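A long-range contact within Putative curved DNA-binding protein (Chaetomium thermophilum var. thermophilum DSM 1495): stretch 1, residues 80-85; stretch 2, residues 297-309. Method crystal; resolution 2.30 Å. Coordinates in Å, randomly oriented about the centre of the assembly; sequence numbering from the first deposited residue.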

# COMPACT_ATOMS: atom_id res chain seq x y z
N GLY A 80 -7.29 -2.99 -15.71
CA GLY A 80 -7.73 -3.95 -14.72
C GLY A 80 -7.36 -3.54 -13.30
O GLY A 80 -7.12 -2.36 -13.04
N PHE A 81 -7.33 -4.51 -12.39
CA PHE A 81 -6.87 -4.28 -11.02
C PHE A 81 -5.34 -4.09 -10.96
O PHE A 81 -4.60 -4.80 -11.63
CB PHE A 81 -7.22 -5.48 -10.13
CG PHE A 81 -8.69 -5.67 -9.88
CD1 PHE A 81 -9.52 -6.16 -10.89
CD2 PHE A 81 -9.24 -5.39 -8.64
CE1 PHE A 81 -10.88 -6.35 -10.66
CE2 PHE A 81 -10.60 -5.58 -8.40
CZ PHE A 81 -11.42 -6.06 -9.41
N SER A 82 -4.86 -3.15 -10.15
CA SER A 82 -3.47 -3.16 -9.73
C SER A 82 -3.39 -3.88 -8.38
O SER A 82 -2.32 -4.27 -7.93
CB SER A 82 -2.90 -1.74 -9.62
OG SER A 82 -3.55 -0.99 -8.59
N HIS A 83 -4.53 -4.06 -7.72
CA HIS A 83 -4.55 -4.70 -6.40
C HIS A 83 -5.97 -5.02 -6.01
O HIS A 83 -6.84 -4.13 -6.05
CB HIS A 83 -3.94 -3.77 -5.34
CG HIS A 83 -3.50 -4.46 -4.08
ND1 HIS A 83 -4.38 -4.85 -3.09
CD2 HIS A 83 -2.26 -4.80 -3.64
CE1 HIS A 83 -3.71 -5.41 -2.10
NE2 HIS A 83 -2.42 -5.40 -2.41
N PRO A 84 -6.22 -6.27 -5.60
CA PRO A 84 -7.55 -6.69 -5.15
C PRO A 84 -8.02 -5.85 -3.97
O PRO A 84 -7.19 -5.32 -3.23
CB PRO A 84 -7.31 -8.13 -4.69
CG PRO A 84 -5.89 -8.15 -4.29
CD PRO A 84 -5.20 -7.29 -5.32
N THR A 85 -9.33 -5.71 -3.81
CA THR A 85 -9.89 -5.08 -2.63
C THR A 85 -9.54 -5.92 -1.41
O THR A 85 -9.83 -7.11 -1.36
CB THR A 85 -11.42 -5.00 -2.70
OG1 THR A 85 -11.82 -4.21 -3.83
CG2 THR A 85 -11.97 -4.37 -1.43
N LYS A 297 -4.29 -13.50 -18.44
CA LYS A 297 -5.25 -12.73 -19.22
C LYS A 297 -6.00 -11.68 -18.41
O LYS A 297 -6.19 -10.56 -18.88
CB LYS A 297 -6.21 -13.67 -19.94
CG LYS A 297 -5.54 -14.45 -21.07
CD LYS A 297 -6.38 -15.67 -21.48
CE LYS A 297 -6.17 -16.05 -22.95
NZ LYS A 297 -6.96 -17.26 -23.35
N LYS A 298 -6.42 -12.00 -17.20
CA LYS A 298 -7.18 -11.03 -16.44
C LYS A 298 -6.27 -10.00 -15.73
O LYS A 298 -6.52 -8.80 -15.77
CB LYS A 298 -8.10 -11.75 -15.45
CG LYS A 298 -8.82 -10.84 -14.47
CD LYS A 298 -10.32 -10.95 -14.62
CE LYS A 298 -11.04 -10.70 -13.31
NZ LYS A 298 -11.82 -9.44 -13.32
N PHE A 299 -5.19 -10.47 -15.12
CA PHE A 299 -4.41 -9.61 -14.23
C PHE A 299 -3.03 -9.25 -14.76
O PHE A 299 -2.40 -8.32 -14.26
CB PHE A 299 -4.28 -10.28 -12.85
CG PHE A 299 -5.59 -10.57 -12.19
CD1 PHE A 299 -6.40 -9.53 -11.74
CD2 PHE A 299 -6.04 -11.87 -12.05
CE1 PHE A 299 -7.62 -9.79 -11.17
CE2 PHE A 299 -7.27 -12.13 -11.47
CZ PHE A 299 -8.05 -11.10 -11.03
N GLY A 300 -2.55 -10.00 -15.75
CA GLY A 300 -1.19 -9.82 -16.20
C GLY A 300 -0.22 -10.07 -15.05
O GLY A 300 -0.17 -11.17 -14.50
N THR A 301 0.54 -9.06 -14.68
CA THR A 301 1.53 -9.22 -13.63
C THR A 301 1.11 -8.50 -12.34
O THR A 301 1.93 -8.28 -11.44
CB THR A 301 2.88 -8.70 -14.10
OG1 THR A 301 2.71 -7.36 -14.57
CG2 THR A 301 3.40 -9.56 -15.26
N PHE A 302 -0.16 -8.14 -12.25
CA PHE A 302 -0.65 -7.41 -11.09
C PHE A 302 -1.19 -8.32 -9.97
O PHE A 302 -1.68 -9.42 -10.22
CB PHE A 302 -1.68 -6.35 -11.51
CG PHE A 302 -1.07 -5.19 -12.29
CD1 PHE A 302 -0.38 -4.17 -11.63
CD2 PHE A 302 -1.20 -5.12 -13.68
CE1 PHE A 302 0.18 -3.10 -12.33
CE2 PHE A 302 -0.65 -4.06 -14.41
CZ PHE A 302 0.04 -3.04 -13.73
N PRO A 303 -1.07 -7.86 -8.71
CA PRO A 303 -1.56 -8.69 -7.61
C PRO A 303 -3.03 -9.00 -7.76
O PRO A 303 -3.79 -8.20 -8.31
CB PRO A 303 -1.31 -7.82 -6.37
CG PRO A 303 -0.11 -6.95 -6.78
CD PRO A 303 -0.37 -6.65 -8.24
N PHE A 304 -3.42 -10.20 -7.31
CA PHE A 304 -4.81 -10.63 -7.36
C PHE A 304 -5.10 -11.53 -6.16
O PHE A 304 -4.17 -12.04 -5.51
CB PHE A 304 -5.10 -11.36 -8.67
CG PHE A 304 -4.34 -12.63 -8.81
CD1 PHE A 304 -3.05 -12.63 -9.32
CD2 PHE A 304 -4.91 -13.83 -8.44
CE1 PHE A 304 -2.34 -13.80 -9.44
CE2 PHE A 304 -4.21 -15.02 -8.57
CZ PHE A 304 -2.92 -15.00 -9.06
N SER A 305 -6.38 -11.69 -5.86
CA SER A 305 -6.80 -12.60 -4.81
C SER A 305 -7.30 -13.89 -5.44
O SER A 305 -8.00 -13.84 -6.45
CB SER A 305 -7.92 -11.97 -3.97
OG SER A 305 -8.42 -12.90 -3.03
N LEU A 306 -6.98 -15.03 -4.85
CA LEU A 306 -7.57 -16.30 -5.31
C LEU A 306 -9.10 -16.27 -5.33
O LEU A 306 -9.73 -16.95 -6.13
CB LEU A 306 -7.11 -17.45 -4.43
CG LEU A 306 -5.63 -17.85 -4.41
CD1 LEU A 306 -5.47 -19.11 -3.54
CD2 LEU A 306 -5.08 -18.09 -5.80
N ARG A 307 -9.72 -15.51 -4.43
CA ARG A 307 -11.18 -15.43 -4.44
C ARG A 307 -11.70 -14.79 -5.73
O ARG A 307 -12.88 -14.90 -6.05
CB ARG A 307 -11.72 -14.66 -3.23
CG ARG A 307 -13.21 -14.88 -3.01
CD ARG A 307 -14.01 -13.58 -2.85
NE ARG A 307 -14.06 -12.77 -4.07
CZ ARG A 307 -13.53 -11.55 -4.17
NH1 ARG A 307 -12.90 -11.02 -3.11
NH2 ARG A 307 -13.62 -10.86 -5.30
N GLN A 308 -10.83 -14.13 -6.49
CA GLN A 308 -11.27 -13.45 -7.70
C GLN A 308 -11.40 -14.39 -8.87
O GLN A 308 -12.06 -14.07 -9.85
CB GLN A 308 -10.32 -12.31 -8.07
CG GLN A 308 -10.52 -11.04 -7.27
CD GLN A 308 -9.41 -10.03 -7.53
OE1 GLN A 308 -8.24 -10.30 -7.26
NE2 GLN A 308 -9.78 -8.86 -8.06
N LEU A 309 -10.75 -15.55 -8.77
CA LEU A 309 -10.73 -16.49 -9.89
C LEU A 309 -12.12 -17.11 -10.09
O LEU A 309 -12.96 -17.02 -9.21
CB LEU A 309 -9.69 -17.58 -9.67
CG LEU A 309 -8.25 -17.07 -9.62
CD1 LEU A 309 -7.26 -18.22 -9.53
CD2 LEU A 309 -7.97 -16.23 -10.83
O HOH W 1 -4.78 -5.96 -14.18
O HOH W 2 -7.72 -7.05 -13.74
O HOH W 3 -10.47 -9.13 -3.02

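Two segments far apart in sequence can pack closely without a single direct hydrogen bond between them, leaving water to serve the polar backbone; this contact is an example. In the helix, K298 O accepts from water 2 (2.9 Å), which in turn accepts from F81 N (2.9 Å), so one molecule satisfies both backbone groups. The ring of F299 meets that of F81 through an apolar contact, CE1 to CD1 at 4.1 Å, with F81 CD1 lying at the edge of the F299 ring. G300, with positive phi, leaves the helix and enters a type II' turn closed by F302 N donating to F299 O (3.0 Å).

Beyond the turn the chains run side by side in the same direction, S82, H83 and P84 matching F302, P303 and F304. F302 directs its CB to F81 O (3.3 Å), while water 1 donates to that same oxygen (2.8 Å). P303 fits tightly, its CD 3.1 Å from S82 O and its CB 4.1 Å from P84 CD; lacking N-H groups, the two prolines pack by shape. Water 3 links R307 NH1 (3.1 Å) to T85 O (2.7 Å). Last, Q308 OE1 accepts from S305 N (2.7 Å), fastening an amide whose NE2 lies over one face of the F81 ring, 3.4 Å from F81 CE2.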